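Local coordinates for DNA binding protein (Mycobacterium tuberculosis, PDB 4NB5) that binds directly to promoter DNA as a homodimer and represses transcription, controlling its own expression and that of several MmpS-MmpL membrane transport systems, at residues R123-G126 with R132-R135; E54-A59 with G65-N70; P14-F19 with L43-P48; E113-A118 with Y145-V150. All blocks are in the same frame, centred on the assembly; numbering follows the deposited sequence. Where two conformers were deposited one is given.

Contact 1: residues R123-G126 with R132-R135; sequences RALG and RSRR
Leu125 and Arg132 meet with their side chains at about a right angle, the leucine setting one methyl over the arginine head group. CD2 sits over the centre of one guanidinium face, 3.6 Å from Arg132 CZ, so an apolar group packs on the face while NE, at the rim, bonds to Val45 O of the second subunit. A chi1 of -168° and a chain extended from CG to NE carry the Arg132 head group beneath Leu125 CD2. Ser133 OG lies along the leucine, 3.3 Å from Leu125 CB and close also to its CD1. Behind Arg132, the Arg135 side chain folds back and donates from NH2 to Arg132 O at 3.0 Å, in the carbonyl plane and on a lone pair. Leu125 is the residue at which the chain leaves helical geometry after helix 99-124, and the contact draws together the two ends of the loop that leads into helix 134-159. At this far end of the helical pair, Ile16 of the second subunit packs on Leu125, while Arg135 NH1 bonds to Leu43 O of that subunit, near the end of its helix 34-45.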
loop_
_atom_site.group_PDB
_atom_site.type_symbol
_atom_site.label_atom_id
_atom_site.label_comp_id
_atom_site.label_asym_id
_atom_site.label_seq_id
_atom_site.Cartn_x
_atom_site.Cartn_y
_atom_site.Cartn_z
ATOM N N ARG B 123 20.265 -13.997 -7.736
ATOM C CA ARG B 123 20.142 -15.287 -8.399
ATOM C C ARG B 123 20.760 -15.208 -9.795
ATOM O O ARG B 123 21.444 -16.132 -10.232
ATOM C CB ARG B 123 18.681 -15.739 -8.454
ATOM C CG ARG B 123 18.117 -16.126 -7.093
ATOM C CD ARG B 123 16.754 -16.784 -7.214
ATOM N NE ARG B 123 15.706 -15.815 -7.530
ATOM C CZ ARG B 123 14.914 -15.234 -6.631
ATOM N NH1 ARG B 123 15.023 -15.514 -5.337
ATOM N NH2 ARG B 123 13.999 -14.366 -7.032
ATOM N N ALA B 124 20.546 -14.087 -10.475
ATOM C CA ALA B 124 21.101 -13.874 -11.804
ATOM C C ALA B 124 22.626 -13.855 -11.783
ATOM O O ALA B 124 23.267 -14.144 -12.796
ATOM C CB ALA B 124 20.568 -12.568 -12.387
ATOM N N LEU B 125 23.207 -13.503 -10.637
ATOM C CA LEU B 125 24.664 -13.477 -10.489
ATOM C C LEU B 125 25.194 -14.729 -9.782
ATOM O O LEU B 125 26.330 -14.746 -9.315
ATOM C CB LEU B 125 25.116 -12.233 -9.713
ATOM C CG LEU B 125 24.925 -10.864 -10.379
ATOM C CD1 LEU B 125 25.510 -9.751 -9.511
ATOM C CD2 LEU B 125 25.539 -10.851 -11.772
ATOM N N GLY B 126 24.373 -15.769 -9.710
ATOM C CA GLY B 126 24.755 -16.988 -9.017
ATOM C C GLY B 126 26.074 -17.597 -9.472
ATOM O O GLY B 126 26.814 -18.142 -8.653
ATOM N N ARG B 132 31.220 -9.786 -6.999
ATOM C CA ARG B 132 30.379 -9.037 -7.930
ATOM C C ARG B 132 29.001 -8.784 -7.329
ATOM O O ARG B 132 28.325 -7.816 -7.692
ATOM C CB ARG B 132 30.231 -9.773 -9.256
ATOM C CG ARG B 132 29.612 -8.929 -10.353
ATOM C CD ARG B 132 29.598 -9.635 -11.698
ATOM N NE ARG B 132 28.645 -9.015 -12.617
ATOM C CZ ARG B 132 28.219 -9.568 -13.745
ATOM N NH1 ARG B 132 28.686 -10.757 -14.129
ATOM N NH2 ARG B 132 27.332 -8.932 -14.496
ATOM N N SER B 133 28.588 -9.653 -6.416
ATOM C CA SER B 133 27.265 -9.560 -5.786
ATOM C C SER B 133 27.241 -8.724 -4.506
ATOM O O SER B 133 26.185 -8.570 -3.888
ATOM C CB SER B 133 26.726 -10.960 -5.472
ATOM O OG SER B 133 26.181 -11.570 -6.620
ATOM N N ARG B 134 28.387 -8.176 -4.110
ATOM C CA ARG B 134 28.466 -7.388 -2.891
ATOM C C ARG B 134 27.456 -6.234 -2.862
ATOM O O ARG B 134 26.817 -6.001 -1.842
ATOM C CB ARG B 134 29.866 -6.824 -2.695
ATOM C CG ARG B 134 30.050 -6.129 -1.363
ATOM C CD ARG B 134 31.386 -5.406 -1.292
ATOM N NE ARG B 134 31.572 -4.713 -0.019
ATOM C CZ ARG B 134 32.585 -3.894 0.254
ATOM N NH1 ARG B 134 33.518 -3.651 -0.659
ATOM N NH2 ARG B 134 32.663 -3.313 1.443
ATOM N N ARG B 135 27.334 -5.503 -3.964
ATOM C CA ARG B 135 26.400 -4.375 -4.016
ATOM C C ARG B 135 24.959 -4.807 -3.743
ATOM O O ARG B 135 24.230 -4.143 -2.997
ATOM C CB ARG B 135 26.471 -3.688 -5.381
ATOM C CG ARG B 135 27.770 -2.940 -5.645
ATOM C CD ARG B 135 27.982 -2.779 -7.145
ATOM N NE ARG B 135 28.333 -4.059 -7.764
ATOM C CZ ARG B 135 28.401 -4.283 -9.069
ATOM N NH1 ARG B 135 28.134 -3.318 -9.938
ATOM N NH2 ARG B 135 28.743 -5.496 -9.509
#

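Contact 2: residues E54-A59 with G65-N70; sequences EELATA and GGISTN
Ile67 lays its longer branch across the backbone of helix 53-59 between Leu56 and Ala57. CG1 lies 3.7 Å from Ala57 CA and 3.9 Å from Ala57 CB, and the terminal CD1 rests 3.9 Å from Leu56 C, over the peptide that joins the two residues. The shorter branch faces Leu56, with CG2 4.1 Å from Leu56 CB; CD1 comes to 4.0 Å of the same CB, so the two methyls of Ile67 both meet the root of the leucine. A chi1 of -62° sets CG1 beside the backbone N and CG2 anti to it, which spreads the branches over neighbouring residues of the facing helix. Since Ala57 offers no more than a methyl, the isoleucine can lie close to the main chain, and the helices approach to 6.2 Å between Ala57 CA and Ile67 CA. These are probably the two helices of the helix-turn-helix motif, residues 53-76, the second being the one that in MarR-type regulators enters the major groove of DNA. The Leu56 side chain continues inward to Trp42 of helix 34-45, so the motif is seated on that helix as well. On helix 64-77, Gly66 O accepts from both Asn70 N and Asn70 ND2, which reach it from opposite faces of its carbonyl plane; the ND2 bond is 2.8 Å long. The other end of that amide is also held, Asn70 OD1 bonding to Thr33 OG1, which ties helix 64-77 to the residue just before helix 34-45.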
loop_
_atom_site.group_PDB
_atom_site.type_symbol
_atom_site.label_atom_id
_atom_site.label_comp_id
_atom_site.label_asym_id
_atom_site.label_seq_id
_atom_site.Cartn_x
_atom_site.Cartn_y
_atom_site.Cartn_z
ATOM N N GLU B 54 -13.636 18.822 -10.219
ATOM C CA GLU B 54 -13.842 20.099 -10.891
ATOM C C GLU B 54 -13.229 21.244 -10.085
ATOM O O GLU B 54 -12.572 22.123 -10.647
ATOM C CB GLU B 54 -15.339 20.344 -11.106
ATOM C CG GLU B 54 -16.013 19.355 -12.067
ATOM C CD GLU B 54 -16.095 17.921 -11.541
ATOM O OE1 GLU B 54 -16.005 16.988 -12.370
ATOM O OE2 GLU B 54 -16.261 17.717 -10.315
ATOM N N GLU B 55 -13.441 21.218 -8.772
ATOM C CA GLU B 55 -12.905 22.240 -7.877
ATOM C C GLU B 55 -11.381 22.266 -7.913
ATOM O O GLU B 55 -10.765 23.337 -7.877
ATOM C CB GLU B 55 -13.377 21.992 -6.444
ATOM C CG GLU B 55 -14.819 22.387 -6.188
ATOM C CD GLU B 55 -15.283 22.040 -4.782
ATOM O OE1 GLU B 55 -14.724 21.098 -4.176
ATOM O OE2 GLU B 55 -16.209 22.714 -4.284
ATOM N N LEU B 56 -10.780 21.081 -7.977
ATOM C CA LEU B 56 -9.328 20.961 -8.021
ATOM C C LEU B 56 -8.782 21.506 -9.332
ATOM O O LEU B 56 -7.793 22.240 -9.350
ATOM C CB LEU B 56 -8.910 19.499 -7.837
ATOM C CG LEU B 56 -9.231 18.940 -6.452
ATOM C CD1 LEU B 56 -9.006 17.433 -6.395
ATOM C CD2 LEU B 56 -8.404 19.640 -5.385
ATOM N N ALA B 57 -9.434 21.155 -10.436
ATOM C CA ALA B 57 -9.007 21.638 -11.738
ATOM C C ALA B 57 -9.081 23.160 -11.785
ATOM O O ALA B 57 -8.203 23.806 -12.344
ATOM C CB ALA B 57 -9.859 21.033 -12.834
ATOM N N THR B 58 -10.123 23.727 -11.183
ATOM C CA THR B 58 -10.315 25.175 -11.193
ATOM C C THR B 58 -9.241 25.886 -10.368
ATOM O O THR B 58 -8.607 26.835 -10.834
ATOM C CB THR B 58 -11.706 25.553 -10.657
ATOM O OG1 THR B 58 -12.706 25.086 -11.567
ATOM C CG2 THR B 58 -11.842 27.059 -10.512
ATOM N N ALA B 59 -9.034 25.400 -9.150
ATOM C CA ALA B 59 -8.106 26.016 -8.203
ATOM C C ALA B 59 -6.670 26.015 -8.722
ATOM O O ALA B 59 -5.914 26.969 -8.488
ATOM C CB ALA B 59 -8.177 25.286 -6.864
ATOM N N GLY B 65 -7.821 15.902 -17.040
ATOM C CA GLY B 65 -6.894 14.805 -17.239
ATOM C C GLY B 65 -5.729 14.899 -16.276
ATOM O O GLY B 65 -5.320 13.904 -15.688
ATOM N N GLY B 66 -5.193 16.105 -16.121
ATOM C CA GLY B 66 -4.085 16.339 -15.212
ATOM C C GLY B 66 -4.442 16.002 -13.778
ATOM O O GLY B 66 -3.671 15.351 -13.070
ATOM N N ILE B 67 -5.618 16.439 -13.347
ATOM C CA ILE B 67 -6.087 16.132 -12.002
ATOM C C ILE B 67 -6.236 14.625 -11.823
ATOM O O ILE B 67 -5.760 14.058 -10.840
ATOM C CB ILE B 67 -7.428 16.829 -11.700
ATOM C CG1 ILE B 67 -7.273 18.354 -11.766
ATOM C CG2 ILE B 67 -7.953 16.400 -10.341
ATOM C CD1 ILE B 67 -6.253 18.927 -10.799
ATOM N N SER B 68 -6.881 13.968 -12.785
ATOM C CA SER B 68 -7.102 12.527 -12.696
ATOM C C SER B 68 -5.807 11.727 -12.573
ATOM O O SER B 68 -5.675 10.897 -11.670
ATOM C CB SER B 68 -7.899 12.029 -13.906
ATOM O OG SER B 68 -9.274 12.320 -13.745
ATOM N N THR B 69 -4.856 11.962 -13.473
ATOM C CA THR B 69 -3.637 11.158 -13.488
ATOM C C THR B 69 -2.783 11.445 -12.255
ATOM O O THR B 69 -2.215 10.529 -11.659
ATOM C CB THR B 69 -2.796 11.376 -14.763
ATOM O OG1 THR B 69 -2.272 12.708 -14.788
ATOM C CG2 THR B 69 -3.636 11.138 -16.006
ATOM N N ASN B 70 -2.705 12.709 -11.855
ATOM C CA ASN B 70 -1.918 13.044 -10.673
ATOM C C ASN B 70 -2.585 12.648 -9.360
ATOM O O ASN B 70 -1.901 12.298 -8.397
ATOM C CB ASN B 70 -1.514 14.512 -10.696
ATOM C CG ASN B 70 -0.470 14.785 -11.742
ATOM O OD1 ASN B 70 0.684 14.382 -11.596
ATOM N ND2 ASN B 70 -0.873 15.423 -12.833
#

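Contact 3: residues P14-F19 with L43-P48; sequences PDIMEF and LLVCDP
Ile16 and Val45 are turned tip to tip by their first torsions: in Ile16 a chi1 of -77° leaves CG2 anti to the backbone N, while in Val45 a chi1 of -64° places CG2 in the crowded position between backbone N and carbonyl carbon. The two CG2 methyls press together at 3.4 Å from Ile16 CG2 to Val45 CG2, tighter than ordinary van der Waals contact. Beside them, Ile16 CD1 fits against the fork of the valine, 3.6 Å from both Val45 CB and Val45 CG1. Phe19, one turn further along its helix, slides past Val45 in the opposite direction; Val45 CG1 approaches its ring obliquely, 3.8 Å from Phe19 CE2. Leu44 crosses the phenylalanine at about a right angle, its CD1 lying at the ring edge, near the ring plane, 4.1 Å from Phe19 CZ. The apolar cluster packs the start of helix 16-28 against the end of helix 34-45, within the MarR-type fold, where the N-terminal helix of one subunit belongs to the dimer interface. The second subunit adds to it directly: Phe19 packs on its Gly121 and Val45 on its Leu136. Asp15 is the N-cap of helix 16-28, and its OD2 accepts from Glu18 N at 3.1 Å, met nearly head-on to the carboxylate C-O bond. This capping bond helps hold the first turn, from which Ile16 and Phe19 both project toward helix 34-45. Next along the chain from Val45, Cys46 O accepts a hydrogen bond from Arg135 NH2 of the second subunit.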
loop_
_atom_site.group_PDB
_atom_site.type_symbol
_atom_site.label_atom_id
_atom_site.label_comp_id
_atom_site.label_asym_id
_atom_site.label_seq_id
_atom_site.Cartn_x
_atom_site.Cartn_y
_atom_site.Cartn_z
ATOM N N PRO B 14 4.022 34.360 4.172
ATOM C CA PRO B 14 3.631 33.595 2.987
ATOM C C PRO B 14 2.129 33.404 2.946
ATOM O O PRO B 14 1.468 33.483 3.988
ATOM C CB PRO B 14 4.327 32.248 3.198
ATOM C CG PRO B 14 4.403 32.102 4.680
ATOM C CD PRO B 14 4.631 33.503 5.205
ATOM N N ASP B 15 1.586 33.161 1.761
ATOM C CA ASP B 15 0.194 32.755 1.679
ATOM C C ASP B 15 0.112 31.359 1.099
ATOM O O ASP B 15 1.124 30.765 0.726
ATOM C CB ASP B 15 -0.662 33.752 0.886
ATOM C CG ASP B 15 -0.270 33.849 -0.574
ATOM O OD1 ASP B 15 -0.519 34.913 -1.177
ATOM O OD2 ASP B 15 0.266 32.870 -1.126
ATOM N N ILE B 16 -1.100 30.836 1.043
ATOM C CA ILE B 16 -1.316 29.460 0.614
ATOM C C ILE B 16 -0.818 29.163 -0.795
ATOM O O ILE B 16 -0.347 28.054 -1.063
ATOM C CB ILE B 16 -2.806 29.090 0.692
ATOM C CG1 ILE B 16 -3.216 28.819 2.138
ATOM C CG2 ILE B 16 -3.101 27.882 -0.182
ATOM C CD1 ILE B 16 -2.236 27.981 2.916
ATOM N N MET B 17 -0.926 30.106 -1.722
ATOM C CA MET B 17 -0.482 29.758 -3.059
ATOM C C MET B 17 1.039 29.679 -3.136
ATOM O O MET B 17 1.549 28.910 -3.943
ATOM C CB MET B 17 -1.071 30.659 -4.147
ATOM C CG MET B 17 -2.432 30.176 -4.671
ATOM S SD MET B 17 -2.595 28.384 -4.959
ATOM C CE MET B 17 -1.565 28.135 -6.407
ATOM N N GLU B 18 1.757 30.401 -2.277
ATOM C CA GLU B 18 3.210 30.272 -2.227
ATOM C C GLU B 18 3.605 28.873 -1.733
ATOM O O GLU B 18 4.554 28.267 -2.228
ATOM C CB GLU B 18 3.816 31.345 -1.324
ATOM C CG GLU B 18 5.332 31.297 -1.242
ATOM C CD GLU B 18 5.912 32.467 -0.471
ATOM O OE1 GLU B 18 7.155 32.572 -0.391
ATOM O OE2 GLU B 18 5.124 33.283 0.053
ATOM N N PHE B 19 2.865 28.361 -0.757
ATOM C CA PHE B 19 3.097 27.008 -0.260
ATOM C C PHE B 19 2.820 25.975 -1.362
ATOM O O PHE B 19 3.615 25.057 -1.595
ATOM C CB PHE B 19 2.212 26.742 0.960
ATOM C CG PHE B 19 2.164 25.301 1.363
ATOM C CD1 PHE B 19 3.244 24.710 2.000
ATOM C CD2 PHE B 19 1.043 24.534 1.092
ATOM C CE1 PHE B 19 3.199 23.380 2.357
ATOM C CE2 PHE B 19 0.994 23.210 1.441
ATOM C CZ PHE B 19 2.068 22.628 2.072
ATOM N N LEU B 43 -4.357 19.988 -1.152
ATOM C CA LEU B 43 -5.165 19.141 -0.267
ATOM C C LEU B 43 -4.707 19.200 1.185
ATOM O O LEU B 43 -5.429 18.773 2.087
ATOM C CB LEU B 43 -5.189 17.695 -0.778
ATOM C CG LEU B 43 -5.986 17.508 -2.069
ATOM C CD1 LEU B 43 -5.726 16.149 -2.672
ATOM C CD2 LEU B 43 -7.484 17.687 -1.815
ATOM N N LEU B 44 -3.515 19.742 1.416
ATOM C CA LEU B 44 -3.014 19.974 2.763
ATOM C C LEU B 44 -3.573 21.245 3.410
ATOM O O LEU B 44 -3.571 21.365 4.627
ATOM C CB LEU B 44 -1.486 20.064 2.735
ATOM C CG LEU B 44 -0.810 18.700 2.799
ATOM C CD1 LEU B 44 0.568 18.768 2.182
ATOM C CD2 LEU B 44 -0.706 18.209 4.215
ATOM N N VAL B 45 -4.041 22.193 2.601
ATOM C CA VAL B 45 -4.451 23.490 3.139
ATOM C C VAL B 45 -5.869 23.908 2.779
ATOM O O VAL B 45 -6.369 24.884 3.325
ATOM C CB VAL B 45 -3.508 24.629 2.685
ATOM C CG1 VAL B 45 -2.113 24.411 3.240
ATOM C CG2 VAL B 45 -3.485 24.742 1.169
ATOM N N CYS B 46 -6.513 23.197 1.860
ATOM C CA CYS B 46 -7.831 23.614 1.395
ATOM C C CYS B 46 -8.904 23.476 2.477
ATOM O O CYS B 46 -8.757 22.730 3.449
ATOM C CB CYS B 46 -8.233 22.817 0.155
ATOM S SG CYS B 46 -8.336 21.040 0.440
ATOM N N ASP B 47 -9.987 24.221 2.296
ATOM C CA ASP B 47 -11.128 24.157 3.195
ATOM C C ASP B 47 -12.370 24.318 2.331
ATOM O O ASP B 47 -12.489 25.307 1.614
ATOM C CB ASP B 47 -11.054 25.280 4.222
ATOM C CG ASP B 47 -12.189 25.227 5.220
ATOM O OD1 ASP B 47 -12.395 24.156 5.820
ATOM O OD2 ASP B 47 -12.877 26.253 5.397
ATOM N N PRO B 48 -13.277 23.327 2.355
ATOM C CA PRO B 48 -13.214 22.103 3.155
ATOM C C PRO B 48 -12.123 21.160 2.679
ATOM O O PRO B 48 -11.623 21.299 1.562
ATOM C CB PRO B 48 -14.592 21.470 2.931
ATOM C CG PRO B 48 -15.007 21.947 1.600
ATOM C CD PRO B 48 -14.459 23.341 1.475
#

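Contact 4: residues E113-A118 with Y145-V150; sequences ELQDLA and YMENVV
Glu147 carries the contact from 145-150, its side chain running out extended beyond CG and crossing that of Gln115, which is likewise extended, with CG anti to the backbone N. Two residues earlier, Tyr145 points away from helix 99-124, and its hydroxyl bonds to Ala153 O of the second subunit. At Glu147 itself, Gln115 NE2 donates to OE2 over a short 2.6 Å, though the bond is bent, with an N-H...O angle of 136°. The acceptor lies almost in the amide plane of the glutamine, whereas the donor reaches OE2 on its syn side but 31° out of the carboxylate plane, the two flat groups being inclined by 51°. Glu147 OE1 is 3.3 Å from Gln115 NE2 but too badly aligned to bond, leaving OE2 as the one oxygen bonded to the amide. OE2 also lies 3.7 Å from Gln115 CB, over the root of the glutamine side chain. The backbones are 9.7 Å apart between Gln115 CA and Glu147 CA, so two long side chains are needed to join the helices, Gln115 lying on Arg140 and Ala144 and Glu147 on Met111 and Ala112. Further on, Val149 packs on Ala153 of the second subunit, and Val150 turns back to Glu104 and Ile108. The bond thus bridges the middle part of helix 134-159 and the second half of helix 99-124, beside the layer where Leu114 packs on Met139 and Leu143.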
loop_
_atom_site.group_PDB
_atom_site.type_symbol
_atom_site.label_atom_id
_atom_site.label_comp_id
_atom_site.label_asym_id
_atom_site.label_seq_id
_atom_site.Cartn_x
_atom_site.Cartn_y
_atom_site.Cartn_z
ATOM N N GLU B 113 9.498 -4.618 -1.828
ATOM C CA GLU B 113 9.508 -4.952 -3.244
ATOM C C GLU B 113 10.924 -4.866 -3.802
ATOM O O GLU B 113 11.328 -5.695 -4.612
ATOM C CB GLU B 113 8.572 -4.025 -4.016
ATOM C CG GLU B 113 7.111 -4.234 -3.671
ATOM C CD GLU B 113 6.183 -3.274 -4.390
ATOM O OE1 GLU B 113 4.955 -3.488 -4.326
ATOM O OE2 GLU B 113 6.673 -2.310 -5.015
ATOM N N LEU B 114 11.674 -3.859 -3.362
ATOM C CA LEU B 114 13.062 -3.706 -3.784
ATOM C C LEU B 114 13.925 -4.843 -3.251
ATOM O O LEU B 114 14.840 -5.305 -3.931
ATOM C CB LEU B 114 13.623 -2.366 -3.308
ATOM C CG LEU B 114 13.258 -1.164 -4.172
ATOM C CD1 LEU B 114 13.688 0.127 -3.491
ATOM C CD2 LEU B 114 13.902 -1.283 -5.546
ATOM N N GLN B 115 13.622 -5.308 -2.044
ATOM C CA GLN B 115 14.356 -6.419 -1.474
ATOM C C GLN B 115 14.136 -7.678 -2.312
ATOM O O GLN B 115 15.064 -8.446 -2.553
ATOM C CB GLN B 115 13.932 -6.648 -0.021
ATOM C CG GLN B 115 14.903 -7.518 0.746
ATOM C CD GLN B 115 14.394 -7.925 2.115
ATOM O OE1 GLN B 115 14.740 -8.996 2.618
ATOM N NE2 GLN B 115 13.581 -7.075 2.728
ATOM N N ASP B 116 12.907 -7.883 -2.772
ATOM C CA ASP B 116 12.607 -9.015 -3.633
ATOM C C ASP B 116 13.374 -8.886 -4.950
ATOM O O ASP B 116 13.848 -9.879 -5.507
ATOM C CB ASP B 116 11.099 -9.112 -3.894
ATOM C CG ASP B 116 10.345 -9.755 -2.737
ATOM O OD1 ASP B 116 10.973 -10.483 -1.936
ATOM O OD2 ASP B 116 9.116 -9.532 -2.628
ATOM N N LEU B 117 13.494 -7.663 -5.453
ATOM C CA LEU B 117 14.250 -7.444 -6.683
ATOM C C LEU B 117 15.730 -7.744 -6.476
ATOM O O LEU B 117 16.393 -8.276 -7.365
ATOM C CB LEU B 117 14.045 -6.021 -7.219
ATOM C CG LEU B 117 12.634 -5.769 -7.764
ATOM C CD1 LEU B 117 12.419 -4.317 -8.148
ATOM C CD2 LEU B 117 12.346 -6.669 -8.965
ATOM N N ALA B 118 16.255 -7.414 -5.301
ATOM C CA ALA B 118 17.660 -7.687 -5.027
ATOM C C ALA B 118 17.893 -9.191 -5.082
ATOM O O ALA B 118 18.937 -9.649 -5.559
ATOM C CB ALA B 118 18.069 -7.129 -3.690
ATOM N N TYR B 145 16.788 -4.248 7.024
ATOM C CA TYR B 145 16.968 -3.584 8.308
ATOM C C TYR B 145 16.047 -2.360 8.414
ATOM O O TYR B 145 15.359 -2.178 9.424
ATOM C CB TYR B 145 18.439 -3.202 8.484
ATOM C CG TYR B 145 18.761 -2.280 9.634
ATOM C CD1 TYR B 145 18.810 -2.740 10.941
ATOM C CD2 TYR B 145 19.041 -0.942 9.406
ATOM C CE1 TYR B 145 19.123 -1.888 11.988
ATOM C CE2 TYR B 145 19.348 -0.086 10.441
ATOM C CZ TYR B 145 19.393 -0.563 11.728
ATOM O OH TYR B 145 19.706 0.303 12.754
ATOM N N MET B 146 16.004 -1.539 7.365
ATOM C CA MET B 146 15.203 -0.313 7.409
ATOM C C MET B 146 13.706 -0.601 7.421
ATOM O O MET B 146 12.935 0.111 8.060
ATOM C CB MET B 146 15.557 0.597 6.228
ATOM C CG MET B 146 16.961 1.187 6.298
ATOM S SD MET B 146 17.311 2.168 7.783
ATOM C CE MET B 146 15.768 2.993 7.959
ATOM N N GLU B 147 13.288 -1.657 6.736
ATOM C CA GLU B 147 11.888 -2.054 6.771
ATOM C C GLU B 147 11.462 -2.325 8.214
ATOM O O GLU B 147 10.397 -1.892 8.649
ATOM C CB GLU B 147 11.673 -3.315 5.943
ATOM C CG GLU B 147 11.790 -3.108 4.442
ATOM C CD GLU B 147 11.863 -4.418 3.688
ATOM O OE1 GLU B 147 11.034 -5.306 3.982
ATOM O OE2 GLU B 147 12.751 -4.564 2.815
ATOM N N ASN B 148 12.298 -3.046 8.949
ATOM C CA ASN B 148 11.988 -3.380 10.326
ATOM C C ASN B 148 12.014 -2.136 11.205
ATOM O O ASN B 148 11.132 -1.938 12.043
ATOM C CB ASN B 148 12.961 -4.429 10.853
ATOM C CG ASN B 148 12.734 -4.748 12.312
ATOM O OD1 ASN B 148 11.722 -5.344 12.678
ATOM N ND2 ASN B 148 13.675 -4.351 13.156
ATOM N N VAL B 149 13.022 -1.296 10.998
ATOM C CA VAL B 149 13.153 -0.059 11.753
ATOM C C VAL B 149 11.909 0.819 11.594
ATOM O O VAL B 149 11.312 1.250 12.588
ATOM C CB VAL B 149 14.393 0.738 11.310
ATOM C CG1 VAL B 149 14.333 2.162 11.849
ATOM C CG2 VAL B 149 15.651 0.053 11.794
ATOM N N VAL B 150 11.524 1.053 10.344
ATOM C CA VAL B 150 10.413 1.940 10.007
ATOM C C VAL B 150 9.090 1.341 10.467
ATOM O O VAL B 150 8.233 2.031 11.027
ATOM C CB VAL B 150 10.372 2.211 8.487
ATOM C CG1 VAL B 150 9.153 3.038 8.109
ATOM C CG2 VAL B 150 11.651 2.916 8.046
#

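From the N terminus, contact 3 closes the first loop, bringing the start of helix 16-28 to the end of helix 34-45. Contact 2 follows in series, a short closure within the helix-turn-helix, and the two touch through Leu43 and Leu56, so the helix-turn-helix leans on the end of helix 34-45. After the strands 80-83 and 92-95, the chain enters the long helices, where contact 4 spans a loop that encloses the smaller one of contact 1; their centres are about 17 Å apart. Contacts 1 and 3 lie far apart within one chain, at 48 Å between centres, yet residues of each meet the other's counterparts in the second subunit, linking loop and N-terminal helices across the dimer.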